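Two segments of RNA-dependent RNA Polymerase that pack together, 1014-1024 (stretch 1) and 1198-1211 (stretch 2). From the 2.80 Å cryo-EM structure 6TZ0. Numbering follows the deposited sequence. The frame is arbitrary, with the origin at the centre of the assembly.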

ATOM      1  N   MET A1014      37.801  17.916 -21.405  1.00 63.93           N
ATOM      2  CA  MET A1014      38.448  16.616 -21.363  1.00 63.93           C
ATOM      3  C   MET A1014      38.891  16.215 -22.766  1.00 63.93           C
ATOM      4  O   MET A1014      38.526  16.865 -23.744  1.00 63.93           O
ATOM      5  CB  MET A1014      37.491  15.581 -20.762  1.00 63.93           C
ATOM      6  CG  MET A1014      36.227  15.310 -21.549  1.00 63.93           C
ATOM      7  SD  MET A1014      35.192  14.122 -20.669  1.00 63.93           S
ATOM      8  CE  MET A1014      33.758  14.017 -21.740  1.00 63.93           C
ATOM      9  N   PRO A1015      39.737  15.190 -22.918  1.00 61.55           N
ATOM     10  CA  PRO A1015      40.005  14.681 -24.273  1.00 61.55           C
ATOM     11  C   PRO A1015      38.824  13.965 -24.906  1.00 61.55           C
ATOM     12  O   PRO A1015      38.806  13.807 -26.132  1.00 61.55           O
ATOM     13  CB  PRO A1015      41.180  13.720 -24.063  1.00 61.55           C
ATOM     14  CG  PRO A1015      41.845  14.210 -22.842  1.00 61.55           C
ATOM     15  CD  PRO A1015      40.745  14.702 -21.958  1.00 61.55           C
ATOM     16  N   ALA A1016      37.837  13.547 -24.119  1.00 59.42           N
ATOM     17  CA  ALA A1016      36.750  12.707 -24.591  1.00 59.42           C
ATOM     18  C   ALA A1016      35.573  13.485 -25.157  1.00 59.42           C
ATOM     19  O   ALA A1016      34.731  12.887 -25.830  1.00 59.42           O
ATOM     20  CB  ALA A1016      36.259  11.802 -23.460  1.00 59.42           C
ATOM     21  N   ASP A1017      35.479  14.794 -24.920  1.00 58.20           N
ATOM     22  CA  ASP A1017      34.351  15.551 -25.444  1.00 58.20           C
ATOM     23  C   ASP A1017      34.631  16.140 -26.824  1.00 58.20           C
ATOM     24  O   ASP A1017      34.013  17.139 -27.203  1.00 58.20           O
ATOM     25  CB  ASP A1017      33.896  16.623 -24.439  1.00 58.20           C
ATOM     26  CG  ASP A1017      34.931  17.702 -24.162  1.00 58.20           C
ATOM     27  OD1 ASP A1017      36.041  17.697 -24.720  1.00 58.20           O
ATOM     28  OD2 ASP A1017      34.619  18.591 -23.344  1.00 58.20           O
ATOM     29  N   ALA A1018      35.567  15.547 -27.568  1.00 55.80           N
ATOM     30  CA  ALA A1018      35.681  15.814 -28.994  1.00 55.80           C
ATOM     31  C   ALA A1018      34.550  15.170 -29.774  1.00 55.80           C
ATOM     32  O   ALA A1018      34.322  15.536 -30.930  1.00 55.80           O
ATOM     33  CB  ALA A1018      37.024  15.315 -29.522  1.00 55.80           C
ATOM     34  N   LEU A1019      33.830  14.227 -29.158  1.00 52.83           N
ATOM     35  CA  LEU A1019      32.685  13.588 -29.788  1.00 52.83           C
ATOM     36  C   LEU A1019      31.493  14.519 -29.937  1.00 52.83           C
ATOM     37  O   LEU A1019      30.553  14.174 -30.656  1.00 52.83           O
ATOM     38  CB  LEU A1019      32.260  12.356 -28.992  1.00 52.83           C
ATOM     39  CG  LEU A1019      33.229  11.177 -28.968  1.00 52.83           C
ATOM     40  CD1 LEU A1019      32.698  10.065 -28.090  1.00 52.83           C
ATOM     41  CD2 LEU A1019      33.490  10.672 -30.375  1.00 52.83           C
ATOM     42  N   HIS A1020      31.491  15.678 -29.280  1.00 52.42           N
ATOM     43  CA  HIS A1020      30.413  16.628 -29.504  1.00 52.42           C
ATOM     44  C   HIS A1020      30.561  17.391 -30.809  1.00 52.42           C
ATOM     45  O   HIS A1020      29.607  18.047 -31.229  1.00 52.42           O
ATOM     46  CB  HIS A1020      30.318  17.642 -28.360  1.00 52.42           C
ATOM     47  CG  HIS A1020      30.009  17.033 -27.029  1.00 52.42           C
ATOM     48  ND1 HIS A1020      30.985  16.759 -26.098  1.00 52.42           N
ATOM     49  CD2 HIS A1020      28.844  16.614 -26.485  1.00 52.42           C
ATOM     50  CE1 HIS A1020      30.432  16.219 -25.028  1.00 52.42           C
ATOM     51  NE2 HIS A1020      29.133  16.117 -25.238  1.00 52.42           N
ATOM     52  N   LEU A1021      31.712  17.303 -31.473  1.00 52.61           N
ATOM     53  CA  LEU A1021      32.004  18.164 -32.617  1.00 52.61           C
ATOM     54  C   LEU A1021      31.495  17.516 -33.905  1.00 52.61           C
ATOM     55  O   LEU A1021      32.235  16.914 -34.682  1.00 52.61           O
ATOM     56  CB  LEU A1021      33.494  18.459 -32.684  1.00 52.61           C
ATOM     57  CG  LEU A1021      34.047  19.110 -31.419  1.00 52.61           C
ATOM     58  CD1 LEU A1021      35.521  19.414 -31.544  1.00 52.61           C
ATOM     59  CD2 LEU A1021      33.279  20.351 -31.102  1.00 52.61           C
ATOM     60  N   TYR A1022      30.191  17.656 -34.120  1.00 48.81           N
ATOM     61  CA  TYR A1022      29.541  17.147 -35.314  1.00 48.81           C
ATOM     62  C   TYR A1022      28.386  18.062 -35.682  1.00 48.81           C
ATOM     63  O   TYR A1022      27.716  18.617 -34.812  1.00 48.81           O
ATOM     64  CB  TYR A1022      29.060  15.701 -35.121  1.00 48.81           C
ATOM     65  CG  TYR A1022      28.030  15.476 -34.039  1.00 48.81           C
ATOM     66  CD1 TYR A1022      28.410  15.216 -32.737  1.00 48.81           C
ATOM     67  CD2 TYR A1022      26.678  15.475 -34.334  1.00 48.81           C
ATOM     68  CE1 TYR A1022      27.475  14.999 -31.752  1.00 48.81           C
ATOM     69  CE2 TYR A1022      25.738  15.264 -33.360  1.00 48.81           C
ATOM     70  CZ  TYR A1022      26.141  15.020 -32.076  1.00 48.81           C
ATOM     71  OH  TYR A1022      25.191  14.804 -31.113  1.00 48.81           O
ATOM     72  N   GLU A1023      28.155  18.216 -36.984  1.00 47.94           N
ATOM     73  CA  GLU A1023      27.084  19.067 -37.475  1.00 47.94           C
ATOM     74  C   GLU A1023      26.362  18.418 -38.643  1.00 47.94           C
ATOM     75  O   GLU A1023      26.768  17.378 -39.163  1.00 47.94           O
ATOM     76  CB  GLU A1023      27.592  20.457 -37.869  1.00 47.94           C
ATOM     77  CG  GLU A1023      27.652  21.397 -36.696  1.00 47.94           C
ATOM     78  CD  GLU A1023      26.258  21.740 -36.195  1.00 47.94           C
ATOM     79  OE1 GLU A1023      25.339  21.856 -37.035  1.00 47.94           O
ATOM     80  OE2 GLU A1023      26.067  21.866 -34.970  1.00 47.94           O
ATOM     81  N   PHE A1024      25.273  19.064 -39.048  1.00 45.31           N
ATOM     82  CA  PHE A1024      24.326  18.520 -40.010  1.00 45.31           C
ATOM     83  C   PHE A1024      23.943  19.616 -40.984  1.00 45.31           C
ATOM     84  O   PHE A1024      23.405  20.649 -40.577  1.00 45.31           O
ATOM     85  CB  PHE A1024      23.082  17.976 -39.303  1.00 45.31           C
ATOM     86  CG  PHE A1024      23.334  16.736 -38.516  1.00 45.31           C
ATOM     87  CD1 PHE A1024      23.283  15.496 -39.122  1.00 45.31           C
ATOM     88  CD2 PHE A1024      23.667  16.811 -37.177  1.00 45.31           C
ATOM     89  CE1 PHE A1024      23.528  14.352 -38.397  1.00 45.31           C
ATOM     90  CE2 PHE A1024      23.918  15.673 -36.452  1.00 45.31           C
ATOM     91  CZ  PHE A1024      23.849  14.444 -37.060  1.00 45.31           C
ATOM     92  N   LEU A1198      19.362  15.379 -44.305  1.00 45.97           N
ATOM     93  CA  LEU A1198      20.543  15.950 -43.682  1.00 45.97           C
ATOM     94  C   LEU A1198      21.813  15.273 -44.178  1.00 45.97           C
ATOM     95  O   LEU A1198      21.805  14.125 -44.623  1.00 45.97           O
ATOM     96  CB  LEU A1198      20.458  15.837 -42.161  1.00 45.97           C
ATOM     97  CG  LEU A1198      19.327  16.640 -41.527  1.00 45.97           C
ATOM     98  CD1 LEU A1198      19.259  16.386 -40.037  1.00 45.97           C
ATOM     99  CD2 LEU A1198      19.509  18.111 -41.818  1.00 45.97           C
ATOM    100  N   GLY A1199      22.914  16.013 -44.095  1.00 46.19           N
ATOM    101  CA  GLY A1199      24.232  15.489 -44.384  1.00 46.19           C
ATOM    102  C   GLY A1199      25.184  15.794 -43.248  1.00 46.19           C
ATOM    103  O   GLY A1199      25.323  16.952 -42.851  1.00 46.19           O
ATOM    104  N   MET A1200      25.839  14.773 -42.710  1.00 47.99           N
ATOM    105  CA  MET A1200      26.620  14.920 -41.491  1.00 47.99           C
ATOM    106  C   MET A1200      28.075  15.222 -41.823  1.00 47.99           C
ATOM    107  O   MET A1200      28.679  14.554 -42.666  1.00 47.99           O
ATOM    108  CB  MET A1200      26.526  13.653 -40.641  1.00 47.99           C
ATOM    109  CG  MET A1200      27.147  13.786 -39.261  1.00 47.99           C
ATOM    110  SD  MET A1200      26.949  12.311 -38.250  1.00 47.99           S
ATOM    111  CE  MET A1200      28.173  11.249 -38.990  1.00 47.99           C
ATOM    112  N   VAL A1201      28.631  16.229 -41.157  1.00 50.00           N
ATOM    113  CA  VAL A1201      30.048  16.553 -41.247  1.00 50.00           C
ATOM    114  C   VAL A1201      30.678  16.327 -39.879  1.00 50.00           C
ATOM    115  O   VAL A1201      30.038  16.542 -38.845  1.00 50.00           O
ATOM    116  CB  VAL A1201      30.280  17.994 -41.750  1.00 50.00           C
ATOM    117  CG1 VAL A1201      29.825  18.117 -43.184  1.00 50.00           C
ATOM    118  CG2 VAL A1201      29.517  18.991 -40.910  1.00 50.00           C
ATOM    119  N   LEU A1202      31.920  15.856 -39.878  1.00 51.41           N
ATOM    120  CA  LEU A1202      32.621  15.512 -38.653  1.00 51.41           C
ATOM    121  C   LEU A1202      33.915  16.302 -38.554  1.00 51.41           C
ATOM    122  O   LEU A1202      34.394  16.883 -39.530  1.00 51.41           O
ATOM    123  CB  LEU A1202      32.927  14.013 -38.585  1.00 51.41           C
ATOM    124  CG  LEU A1202      31.718  13.080 -38.521  1.00 51.41           C
ATOM    125  CD1 LEU A1202      32.144  11.634 -38.530  1.00 51.41           C
ATOM    126  CD2 LEU A1202      30.884  13.362 -37.299  1.00 51.41           C
ATOM    127  N   HIS A1203      34.470  16.320 -37.355  1.00 56.22           N
ATOM    128  CA  HIS A1203      35.709  16.984 -36.994  1.00 56.22           C
ATOM    129  C   HIS A1203      36.860  15.986 -37.061  1.00 56.22           C
ATOM    130  O   HIS A1203      36.680  14.817 -36.712  1.00 56.22           O
ATOM    131  CB  HIS A1203      35.583  17.580 -35.593  1.00 56.22           C
ATOM    132  CG  HIS A1203      36.720  18.462 -35.180  1.00 56.22           C
ATOM    133  ND1 HIS A1203      37.740  18.026 -34.368  1.00 56.22           N
ATOM    134  CD2 HIS A1203      37.003  19.753 -35.470  1.00 56.22           C
ATOM    135  CE1 HIS A1203      38.598  19.009 -34.169  1.00 56.22           C
ATOM    136  NE2 HIS A1203      38.174  20.069 -34.829  1.00 56.22           N
ATOM    137  N   PRO A1204      38.029  16.404 -37.560  1.00 54.64           N
ATOM    138  CA  PRO A1204      39.166  15.470 -37.644  1.00 54.64           C
ATOM    139  C   PRO A1204      39.666  14.999 -36.292  1.00 54.64           C
ATOM    140  O   PRO A1204      40.214  13.894 -36.191  1.00 54.64           O
ATOM    141  CB  PRO A1204      40.228  16.288 -38.389  1.00 54.64           C
ATOM    142  CG  PRO A1204      39.457  17.287 -39.158  1.00 54.64           C
ATOM    143  CD  PRO A1204      38.291  17.648 -38.298  1.00 54.64           C
ATOM    144  N   GLY A1205      39.480  15.803 -35.247  1.00 55.50           N
ATOM    145  CA  GLY A1205      39.736  15.340 -33.900  1.00 55.50           C
ATOM    146  C   GLY A1205      38.776  14.263 -33.442  1.00 55.50           C
ATOM    147  O   GLY A1205      39.160  13.385 -32.670  1.00 55.50           O
ATOM    148  N   LEU A1206      37.530  14.298 -33.923  1.00 54.09           N
ATOM    149  CA  LEU A1206      36.590  13.226 -33.610  1.00 54.09           C
ATOM    150  C   LEU A1206      37.021  11.919 -34.263  1.00 54.09           C
ATOM    151  O   LEU A1206      36.965  10.858 -33.631  1.00 54.09           O
ATOM    152  CB  LEU A1206      35.179  13.620 -34.052  1.00 54.09           C
ATOM    153  CG  LEU A1206      33.933  12.832 -33.626  1.00 54.09           C
ATOM    154  CD1 LEU A1206      32.777  13.793 -33.560  1.00 54.09           C
ATOM    155  CD2 LEU A1206      33.572  11.694 -34.570  1.00 54.09           C
ATOM    156  N   ILE A1207      37.470  11.987 -35.520  1.00 54.31           N
ATOM    157  CA  ILE A1207      37.983  10.811 -36.217  1.00 54.31           C
ATOM    158  C   ILE A1207      39.235  10.290 -35.527  1.00 54.31           C
ATOM    159  O   ILE A1207      39.404   9.077 -35.343  1.00 54.31           O
ATOM    160  CB  ILE A1207      38.252  11.152 -37.694  1.00 54.31           C
ATOM    161  CG1 ILE A1207      36.992  11.710 -38.354  1.00 54.31           C
ATOM    162  CG2 ILE A1207      38.729   9.934 -38.453  1.00 54.31           C
ATOM    163  CD1 ILE A1207      35.827  10.762 -38.337  1.00 54.31           C
ATOM    164  N   ALA A1208      40.111  11.204 -35.101  1.00 55.25           N
ATOM    165  CA  ALA A1208      41.338  10.821 -34.412  1.00 55.25           C
ATOM    166  C   ALA A1208      41.060  10.230 -33.038  1.00 55.25           C
ATOM    167  O   ALA A1208      41.819   9.380 -32.567  1.00 55.25           O
ATOM    168  CB  ALA A1208      42.261  12.031 -34.291  1.00 55.25           C
ATOM    169  N   TYR A1209      39.987  10.666 -32.383  1.00 56.91           N
ATOM    170  CA  TYR A1209      39.632  10.094 -31.094  1.00 56.91           C
ATOM    171  C   TYR A1209      38.971   8.733 -31.247  1.00 56.91           C
ATOM    172  O   TYR A1209      39.146   7.864 -30.387  1.00 56.91           O
ATOM    173  CB  TYR A1209      38.709  11.043 -30.329  1.00 56.91           C
ATOM    174  CG  TYR A1209      38.378  10.555 -28.942  1.00 56.91           C
ATOM    175  CD1 TYR A1209      39.302  10.665 -27.913  1.00 56.91           C
ATOM    176  CD2 TYR A1209      37.152   9.967 -28.664  1.00 56.91           C
ATOM    177  CE1 TYR A1209      39.016  10.206 -26.648  1.00 56.91           C
ATOM    178  CE2 TYR A1209      36.855   9.506 -27.399  1.00 56.91           C
ATOM    179  CZ  TYR A1209      37.791   9.630 -26.397  1.00 56.91           C
ATOM    180  OH  TYR A1209      37.502   9.176 -25.136  1.00 56.91           O
ATOM    181  N   VAL A1210      38.208   8.529 -32.319  1.00 56.24           N
ATOM    182  CA  VAL A1210      37.551   7.239 -32.500  1.00 56.24           C
ATOM    183  C   VAL A1210      38.546   6.184 -32.992  1.00 56.24           C
ATOM    184  O   VAL A1210      38.474   5.018 -32.584  1.00 56.24           O
ATOM    185  CB  VAL A1210      36.331   7.405 -33.425  1.00 56.24           C
ATOM    186  CG1 VAL A1210      35.719   6.084 -33.775  1.00 56.24           C
ATOM    187  CG2 VAL A1210      35.277   8.225 -32.724  1.00 56.24           C
ATOM    188  N   ARG A1211      39.518   6.578 -33.828  1.00 56.73           N
ATOM    189  CA  ARG A1211      40.576   5.647 -34.224  1.00 56.73           C
ATOM    190  C   ARG A1211      41.433   5.235 -33.033  1.00 56.73           C
ATOM    191  O   ARG A1211      41.845   4.074 -32.929  1.00 56.73           O
ATOM    192  CB  ARG A1211      41.479   6.257 -35.293  1.00 56.73           C
ATOM    193  CG  ARG A1211      40.895   6.441 -36.671  1.00 56.73           C
ATOM    194  CD  ARG A1211      41.996   6.960 -37.583  1.00 56.73           C
ATOM    195  NE  ARG A1211      41.519   7.408 -38.885  1.00 56.73           N
ATOM    196  CZ  ARG A1211      41.404   6.627 -39.951  1.00 56.73           C
ATOM    197  NH1 ARG A1211      41.720   5.344 -39.873  1.00 56.73           N
ATOM    198  NH2 ARG A1211      40.972   7.132 -41.097  1.00 56.73           N
TER

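The apolar centre is built around Leu 1206, in the first turn of the helix 1204-1211. Its CA-to-CB bond runs sideways, but the t,t rotamer carries the end of the chain to the loop opposite, where Leu 1206 CD1 lies 3.4 Å from the backbone O of Leu 1021 and 3.5 Å from the O of Ala 1018. One methyl thus packs against the backbone of a turn that is itself held by a bond from Leu 1021 N to Ala 1018 O. Leu 1019 answers from the other stretch in the same manner: it too sets out sideways, and its CD2 reaches Leu 1206 CG at 3.9 Å, Val 1210 CG2 at 3.8 Å and Tyr 1209 CD2 at 4.1 Å, so a single methyl touches three helix residues.

Ala 1018 points its CA-to-CB bond toward the helix, its CB 4.3 Å from Gly 1205 O; a CB on Gly 1205 would stand 2.8 Å from His 1203 ND1, a limit set within its own stretch. That histidine, at the N-cap position, offers a ring face to Leu 1021, whose CD1 stands 3.9 Å from the ring centroid, nearly on its normal. Toward the other end of the helix, Tyr 1209 covers Ala 1016, with Tyr 1209 OH 3.4 Å from Ala 1016 CB.

Beyond the turn, the chains pair as antiparallel strands. Phe 1024 and Met 1200 share a sheet face, with Phe 1024 CE1 3.8 Å from Met 1200 CG. Glu 1023 and Val 1201 share the other, Glu 1023 CB 3.9 Å from Val 1201 CG2. Here the polar edge is pure backbone: Glu 1023 N donates to Val 1201 O at 3.1 Å, and Val 1201 N returns the bond to Glu 1023 O at 3.0 Å, both nearly straight. The rule is economical: one reciprocal backbone pair links the strands at Glu 1023 and Val 1201, and apolar side chains pack against both side chains and backbone oxygens elsewhere in the contact.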